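Local coordinates for cell division protein SepF (Methanobrevibacter smithii, PDB 7AL1), which probably anchors the division protein FtsZ to the membrane during archaeal cell division, this chain being its C-terminal, probably FtsZ-binding, domain, at residues Ile61-Leu73 against Ile84-Lys96. Sequence-based numbering, arbitrary orientation. Where two conformers were deposited one is given.
Sequences IKQMRSNYGAEAL and IIIAPKGVSLVRK
Glu71 reaches from strand 71-78, outermost of the sheet within this chain, to the backbone of strand 92-95, which its carboxylate ties to the hairpin at Leu93. Its OE1, on the syn side and 16° out of the carboxylate plane, takes an almost straight hydrogen bond from Leu93 N (3.0 Å). One water bridges OE2 to Leu93 O, while Leu93 CG packs 3.6 Å from Glu71 OE1 as the two side chains run alongside each other, pointing opposite ways. With CG anti to the carbonyl carbon (chi1 -64°) and the chain extended beyond it, the carboxylate is carried to the Leu93 backbone. With an alanine in place of Glu71, Leu93 N would probably lose its acceptor and the water on Leu93 O its second anchor. Beside it, Leu93 CD1 lies 3.9 Å from Leu73 CB. Behind these contacts stands an antiparallel beta hairpin, 71-78 with 81-87, in the mixed four-stranded sheet of the alpha/beta SepF domain: Glu71 and Ala87 form one hydrogen-bonded pair, Leu73 and Ile85 the next. Ile86 shares a face with Ala72, and in one of its two conformers CD1 meets helix 51-68, 3.8 Å from Met64 CE, the Met64 chain lying roughly perpendicular to that of Ile86. Val32 of helix 22-33 touches both Met64 and Ile86. Farther out, residues 92-95 pair in parallel with a strand of the second subunit, whose Leu16 packs on Leu73.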
ATOM      1  N   ILE A  61       1.934   4.424 -16.228  1.00 23.41           N
ATOM      2  CA  ILE A  61       2.282   3.259 -15.419  1.00 22.72           C
ATOM      3  C   ILE A  61       2.946   2.198 -16.294  1.00 24.36           C
ATOM      4  O   ILE A  61       3.957   1.599 -15.903  1.00 21.97           O
ATOM      5  CB  ILE A  61       1.041   2.744 -14.667  1.00 24.76           C
ATOM      6  CG1 ILE A  61       0.626   3.767 -13.599  1.00 23.18           C
ATOM      7  CG2 ILE A  61       1.296   1.394 -14.036  1.00 23.31           C
ATOM      8  CD1 ILE A  61      -0.774   3.568 -13.049  1.00 26.35           C
ATOM      9  N   LYS A  62       2.403   1.980 -17.494  1.00 22.22           N
ATOM     10  CA  LYS A  62       3.000   1.039 -18.435  0.52 22.81           C
ATOM     11  C   LYS A  62       4.445   1.408 -18.732  1.00 22.88           C
ATOM     12  O   LYS A  62       5.335   0.547 -18.713  1.00 21.55           O
ATOM     13  CB  LYS A  62       2.170   1.076 -19.714  0.52 24.85           C
ATOM     14  CG  LYS A  62       2.620   0.152 -20.797  0.52 28.07           C
ATOM     15  CD  LYS A  62       1.858   0.447 -22.096  0.52 31.14           C
ATOM     16  CE  LYS A  62       0.352   0.474 -21.898  0.52 36.47           C
ATOM     17  NZ  LYS A  62      -0.173  -0.700 -21.143  0.52 40.87           N
ATOM     18  N   GLN A  63       4.696   2.692 -18.979  1.00 21.66           N
ATOM     19  CA  GLN A  63       6.046   3.154 -19.279  1.00 23.18           C
ATOM     20  C   GLN A  63       6.984   2.942 -18.092  1.00 21.11           C
ATOM     21  O   GLN A  63       8.150   2.551 -18.259  1.00 21.21           O
ATOM     22  CB  GLN A  63       5.984   4.619 -19.721  1.00 27.84           C
ATOM     23  CG  GLN A  63       7.306   5.214 -20.229  1.00 52.42           C
ATOM     24  CD  GLN A  63       7.127   6.561 -20.931  1.00 58.03           C
ATOM     25  OE1 GLN A  63       7.620   6.768 -22.042  1.00 55.90           O
ATOM     26  NE2 GLN A  63       6.417   7.482 -20.280  1.00 49.56           N
ATOM     27  N   MET A  64       6.502   3.179 -16.868  1.00 20.61           N
ATOM     28  CA  MET A  64       7.388   2.988 -15.729  1.00 19.94           C
ATOM     29  C   MET A  64       7.766   1.521 -15.564  1.00 20.63           C
ATOM     30  O   MET A  64       8.910   1.205 -15.223  1.00 19.71           O
ATOM     31  CB  MET A  64       6.754   3.496 -14.438  1.00 21.71           C
ATOM     32  CG  MET A  64       6.662   5.017 -14.339  1.00 21.71           C
ATOM     33  SD  MET A  64       6.200   5.651 -12.711  1.00 25.74           S
ATOM     34  CE  MET A  64       4.512   5.179 -12.786  1.00 25.31           C
ATOM     35  N   ARG A  65       6.819   0.613 -15.795  1.00 18.23           N
ATOM     36  CA  ARG A  65       7.106  -0.810 -15.703  1.00 19.46           C
ATOM     37  C   ARG A  65       8.071  -1.239 -16.804  1.00 22.27           C
ATOM     38  O   ARG A  65       9.083  -1.903 -16.547  1.00 28.44           O
ATOM     39  CB  ARG A  65       5.811  -1.612 -15.794  1.00 20.76           C
ATOM     40  CG  ARG A  65       4.887  -1.444 -14.633  1.00 22.59           C
ATOM     41  CD  ARG A  65       3.644  -2.286 -14.818  1.00 25.52           C
ATOM     42  NE  ARG A  65       3.878  -3.700 -14.550  1.00 25.94           N
ATOM     43  CZ  ARG A  65       2.937  -4.641 -14.642  1.00 28.59           C
ATOM     44  NH1 ARG A  65       1.717  -4.317 -15.016  1.00 29.04           N
ATOM     45  NH2 ARG A  65       3.243  -5.904 -14.377  1.00 40.66           N
ATOM     46  N   SER A  66       7.797  -0.823 -18.037  1.00 20.32           N
ATOM     47  CA  SER A  66       8.525  -1.344 -19.189  0.62 21.13           C
ATOM     48  C   SER A  66       9.930  -0.774 -19.268  1.00 23.24           C
ATOM     49  O   SER A  66      10.869  -1.486 -19.634  1.00 25.38           O
ATOM     50  CB  SER A  66       7.771  -0.984 -20.466  0.62 22.85           C
ATOM     51  OG  SER A  66       6.420  -1.425 -20.417  0.62 23.33           O
ATOM     52  N   ASN A  67      10.081   0.519 -18.971  1.00 20.57           N
ATOM     53  CA  ASN A  67      11.335   1.215 -19.239  1.00 20.04           C
ATOM     54  C   ASN A  67      12.149   1.565 -18.009  1.00 19.31           C
ATOM     55  O   ASN A  67      13.332   1.880 -18.141  1.00 18.98           O
ATOM     56  CB  ASN A  67      11.044   2.500 -20.024  1.00 20.61           C
ATOM     57  CG  ASN A  67      10.524   2.221 -21.402  1.00 28.58           C
ATOM     58  OD1 ASN A  67      10.552   1.079 -21.853  1.00 31.92           O
ATOM     59  ND2 ASN A  67      10.033   3.247 -22.078  1.00 38.54           N
ATOM     60  N   TYR A  68      11.583   1.472 -16.802  1.00 19.39           N
ATOM     61  CA  TYR A  68      12.304   1.846 -15.590  1.00 20.55           C
ATOM     62  C   TYR A  68      12.343   0.743 -14.553  1.00 20.06           C
ATOM     63  O   TYR A  68      12.917   0.952 -13.472  1.00 22.05           O
ATOM     64  CB  TYR A  68      11.744   3.138 -14.988  1.00 26.12           C
ATOM     65  CG  TYR A  68      11.968   4.367 -15.852  1.00 26.86           C
ATOM     66  CD1 TYR A  68      11.086   4.688 -16.871  1.00 25.98           C
ATOM     67  CD2 TYR A  68      13.058   5.209 -15.635  1.00 34.87           C
ATOM     68  CE1 TYR A  68      11.266   5.804 -17.649  1.00 27.65           C
ATOM     69  CE2 TYR A  68      13.246   6.338 -16.420  1.00 40.16           C
ATOM     70  CZ  TYR A  68      12.340   6.626 -17.423  1.00 45.21           C
ATOM     71  OH  TYR A  68      12.497   7.737 -18.215  1.00 55.89           O
ATOM     72  N   GLY A  69      11.781  -0.424 -14.837  1.00 20.89           N
ATOM     73  CA  GLY A  69      11.877  -1.526 -13.917  1.00 22.97           C
ATOM     74  C   GLY A  69      10.966  -1.402 -12.730  1.00 21.63           C
ATOM     75  O   GLY A  69      11.161  -2.118 -11.743  1.00 27.03           O
ATOM     76  N   ALA A  70       9.975  -0.533 -12.790  1.00 19.94           N
ATOM     77  CA  ALA A  70       9.052  -0.425 -11.670  1.00 19.31           C
ATOM     78  C   ALA A  70       8.059  -1.580 -11.684  1.00 18.57           C
ATOM     79  O   ALA A  70       7.798  -2.198 -12.724  1.00 22.98           O
ATOM     80  CB  ALA A  70       8.309   0.912 -11.723  1.00 19.52           C
ATOM     81  N   GLU A  71       7.502  -1.872 -10.508  1.00 17.53           N
ATOM     82  CA  GLU A  71       6.384  -2.796 -10.365  1.00 21.27           C
ATOM     83  C   GLU A  71       5.106  -2.003 -10.121  1.00 19.62           C
ATOM     84  O   GLU A  71       5.151  -0.909  -9.577  1.00 19.92           O
ATOM     85  CB  GLU A  71       6.590  -3.702  -9.141  1.00 27.32           C
ATOM     86  CG  GLU A  71       7.783  -4.657  -9.171  1.00 30.27           C
ATOM     87  CD  GLU A  71       7.821  -5.572  -7.937  1.00 43.43           C
ATOM     88  OE1 GLU A  71       8.397  -5.164  -6.904  1.00 30.91           O
ATOM     89  OE2 GLU A  71       7.267  -6.695  -7.995  1.00 42.37           O
ATOM     90  N   ALA A  72       3.964  -2.528 -10.553  1.00 19.87           N
ATOM     91  CA  ALA A  72       2.686  -1.870 -10.287  1.00 18.85           C
ATOM     92  C   ALA A  72       1.670  -2.953 -10.020  1.00 21.38           C
ATOM     93  O   ALA A  72       1.364  -3.731 -10.930  1.00 24.50           O
ATOM     94  CB  ALA A  72       2.236  -1.008 -11.464  1.00 23.81           C
ATOM     95  N   LEU A  73       1.138  -2.997  -8.810  1.00 19.58           N
ATOM     96  CA  LEU A  73       0.287  -4.077  -8.336  1.00 20.98           C
ATOM     97  C   LEU A  73      -1.037  -3.505  -7.876  1.00 18.18           C
ATOM     98  O   LEU A  73      -1.070  -2.610  -7.017  1.00 17.26           O
ATOM     99  CB  LEU A  73       0.977  -4.820  -7.186  1.00 23.99           C
ATOM    100  CG  LEU A  73       0.252  -6.040  -6.644  1.00 23.86           C
ATOM    101  CD1 LEU A  73       0.263  -7.178  -7.659  1.00 27.63           C
ATOM    102  CD2 LEU A  73       0.883  -6.498  -5.337  1.00 29.63           C
ATOM    103  N   ILE A  84      -3.577   1.278  -6.410  1.00 16.41           N
ATOM    104  CA  ILE A  84      -2.446   0.552  -6.993  1.00 16.53           C
ATOM    105  C   ILE A  84      -1.183   0.960  -6.255  1.00 17.56           C
ATOM    106  O   ILE A  84      -1.034   2.128  -5.891  1.00 20.99           O
ATOM    107  CB  ILE A  84      -2.300   0.913  -8.483  1.00 19.35           C
ATOM    108  CG1 ILE A  84      -3.589   0.609  -9.233  1.00 21.46           C
ATOM    109  CG2 ILE A  84      -1.121   0.229  -9.178  1.00 22.72           C
ATOM    110  CD1 ILE A  84      -3.782   1.470 -10.470  1.00 41.39           C
ATOM    111  N   ILE A  85      -0.295   0.021  -5.962  1.00 16.53           N
ATOM    112  CA  ILE A  85       1.026   0.379  -5.475  1.00 16.38           C
ATOM    113  C   ILE A  85       2.043   0.290  -6.590  1.00 16.30           C
ATOM    114  O   ILE A  85       2.127  -0.730  -7.287  1.00 17.28           O
ATOM    115  CB  ILE A  85       1.476  -0.431  -4.245  1.00 17.77           C
ATOM    116  CG1 ILE A  85       2.822   0.144  -3.753  1.00 19.57           C
ATOM    117  CG2 ILE A  85       1.533  -1.901  -4.520  1.00 20.15           C
ATOM    118  CD1 ILE A  85       3.180  -0.208  -2.346  1.00 24.11           C
ATOM    119  N   ILE A  86       2.786   1.363  -6.795  0.62 17.02           N
ATOM    120  CA  ILE A  86       3.893   1.391  -7.737  0.62 14.71           C
ATOM    121  C   ILE A  86       5.184   1.397  -6.936  0.62 16.66           C
ATOM    122  O   ILE A  86       5.437   2.326  -6.166  0.62 17.14           O
ATOM    123  CB  ILE A  86       3.826   2.628  -8.649  0.62 17.27           C
ATOM    124  CG1 ILE A  86       2.510   2.649  -9.414  0.62 16.52           C
ATOM    125  CG2 ILE A  86       5.032   2.655  -9.591  0.62 17.10           C
ATOM    126  CD1 ILE A  86       2.220   3.982 -10.016  0.62 19.63           C
ATOM    127  N   ALA A  87       6.025   0.396  -7.145  1.00 17.67           N
ATOM    128  CA  ALA A  87       7.267   0.275  -6.414  1.00 18.44           C
ATOM    129  C   ALA A  87       8.428   0.507  -7.357  1.00 18.59           C
ATOM    130  O   ALA A  87       8.490  -0.122  -8.416  1.00 19.35           O
ATOM    131  CB  ALA A  87       7.378  -1.121  -5.806  1.00 19.48           C
ATOM    132  N   PRO A  88       9.349   1.393  -7.020  1.00 18.10           N
ATOM    133  CA  PRO A  88      10.519   1.607  -7.870  1.00 18.53           C
ATOM    134  C   PRO A  88      11.452   0.413  -7.829  1.00 19.00           C
ATOM    135  O   PRO A  88      11.487  -0.343  -6.861  1.00 22.02           O
ATOM    136  CB  PRO A  88      11.195   2.818  -7.223  1.00 21.17           C
ATOM    137  CG  PRO A  88      10.876   2.653  -5.747  1.00 21.28           C
ATOM    138  CD  PRO A  88       9.437   2.161  -5.759  1.00 20.71           C
ATOM    139  N   LYS A  89      12.230   0.252  -8.891  1.00 21.08           N
ATOM    140  CA  LYS A  89      13.318  -0.712  -8.818  1.00 24.71           C
ATOM    141  C   LYS A  89      14.156  -0.420  -7.578  1.00 25.31           C
ATOM    142  O   LYS A  89      14.515   0.728  -7.322  1.00 24.20           O
ATOM    143  CB  LYS A  89      14.174  -0.604 -10.074  1.00 33.40           C
ATOM    144  CG  LYS A  89      14.982  -1.864 -10.352  1.00 48.88           C
ATOM    145  CD  LYS A  89      15.735  -1.778 -11.669  1.00 59.90           C
ATOM    146  CE  LYS A  89      16.465  -3.078 -11.977  1.00 62.72           C
ATOM    147  NZ  LYS A  89      17.077  -3.044 -13.336  1.00 59.83           N
ATOM    148  N   GLY A  90      14.409  -1.450  -6.772  1.00 25.73           N
ATOM    149  CA  GLY A  90      15.113  -1.307  -5.520  1.00 25.69           C
ATOM    150  C   GLY A  90      14.246  -1.457  -4.287  1.00 25.37           C
ATOM    151  O   GLY A  90      14.776  -1.628  -3.181  1.00 28.51           O
ATOM    152  N   VAL A  91      12.926  -1.379  -4.444  1.00 21.98           N
ATOM    153  CA  VAL A  91      11.969  -1.717  -3.399  1.00 24.07           C
ATOM    154  C   VAL A  91      11.102  -2.840  -3.956  1.00 24.00           C
ATOM    155  O   VAL A  91      10.204  -2.591  -4.773  1.00 30.40           O
ATOM    156  CB  VAL A  91      11.097  -0.520  -2.979  1.00 22.78           C
ATOM    157  CG1 VAL A  91      10.053  -0.979  -1.969  1.00 26.29           C
ATOM    158  CG2 VAL A  91      11.956   0.616  -2.436  1.00 25.89           C
ATOM    159  N   SER A  92      11.335  -4.068  -3.495  1.00 21.96           N
ATOM    160  CA  SER A  92      10.622  -5.222  -4.010  1.00 20.03           C
ATOM    161  C   SER A  92       9.317  -5.446  -3.253  1.00 19.76           C
ATOM    162  O   SER A  92       9.290  -5.377  -2.020  1.00 21.65           O
ATOM    163  CB  SER A  92      11.460  -6.488  -3.813  1.00 25.25           C
ATOM    164  OG  SER A  92      12.701  -6.406  -4.489  1.00 31.87           O
ATOM    165  N   LEU A  93       8.243  -5.727  -3.988  1.00 18.93           N
ATOM    166  CA  LEU A  93       7.011  -6.234  -3.404  1.00 19.46           C
ATOM    167  C   LEU A  93       7.175  -7.727  -3.206  1.00 18.40           C
ATOM    168  O   LEU A  93       7.675  -8.429  -4.082  1.00 20.86           O
ATOM    169  CB  LEU A  93       5.850  -5.969  -4.352  1.00 19.91           C
ATOM    170  CG  LEU A  93       5.655  -4.507  -4.699  1.00 19.15           C
ATOM    171  CD1 LEU A  93       4.497  -4.359  -5.640  1.00 21.60           C
ATOM    172  CD2 LEU A  93       5.413  -3.675  -3.451  1.00 24.14           C
ATOM    173  N   VAL A  94       6.752  -8.226  -2.054  1.00 18.43           N
ATOM    174  CA  VAL A  94       6.919  -9.625  -1.697  1.00 18.75           C
ATOM    175  C   VAL A  94       5.620 -10.097  -1.104  1.00 20.42           C
ATOM    176  O   VAL A  94       5.176  -9.537  -0.096  1.00 20.46           O
ATOM    177  CB  VAL A  94       8.048  -9.826  -0.671  1.00 19.31           C
ATOM    178  CG1 VAL A  94       8.130 -11.294  -0.260  1.00 23.49           C
ATOM    179  CG2 VAL A  94       9.365  -9.357  -1.248  1.00 20.59           C
ATOM    180  N   ARG A  95       4.966 -11.053  -1.738  1.00 20.62           N
ATOM    181  CA  ARG A  95       3.679 -11.514  -1.249  1.00 22.10           C
ATOM    182  C   ARG A  95       3.834 -12.874  -0.595  1.00 21.67           C
ATOM    183  O   ARG A  95       4.373 -13.809  -1.192  1.00 27.59           O
ATOM    184  CB  ARG A  95       2.624 -11.571  -2.346  1.00 47.90           C
ATOM    185  CG  ARG A  95       1.227 -11.658  -1.748  1.00 47.94           C
ATOM    186  CD  ARG A  95       0.181 -11.243  -2.739  1.00 36.76           C
ATOM    187  NE  ARG A  95       0.282 -12.088  -3.920  1.00 31.08           N
ATOM    188  CZ  ARG A  95      -0.256 -11.789  -5.092  1.00 32.77           C
ATOM    189  NH1 ARG A  95      -0.103 -12.625  -6.088  1.00 28.24           N
ATOM    190  NH2 ARG A  95      -0.932 -10.658  -5.249  1.00 29.65           N
ATOM    191  N   LYS A  96       3.342 -12.977   0.629  1.00 23.38           N
ATOM    192  CA  LYS A  96       3.377 -14.208   1.386  1.00 28.67           C
ATOM    193  C   LYS A  96       1.987 -14.817   1.379  1.00 41.80           C
ATOM    194  O   LYS A  96       1.830 -16.035   1.454  1.00 52.64           O
ATOM    195  CB  LYS A  96       3.834 -13.901   2.810  1.00 31.86           C
ATOM    196  CG  LYS A  96       5.344 -13.690   2.948  1.00 38.93           C
ATOM    197  CD  LYS A  96       6.115 -14.995   2.781  1.00 45.36           C
ATOM    198  CE  LYS A  96       7.626 -14.797   2.888  1.00 54.35           C
ATOM    199  NZ  LYS A  96       8.188 -14.004   1.761  1.00 57.67           N
ATOM    200  OXT LYS A  96       0.987 -14.103   1.287  1.00 42.44           O
TER
HETATM  201  O   HOH W   1      11.656   2.023 -11.092  1.00 23.05           O
HETATM  202  O   HOH W   2       8.983  -8.139  -6.476  1.00 26.88           O
HETATM  203  O   HOH W   3      10.162  -2.998  -7.413  1.00 31.02           O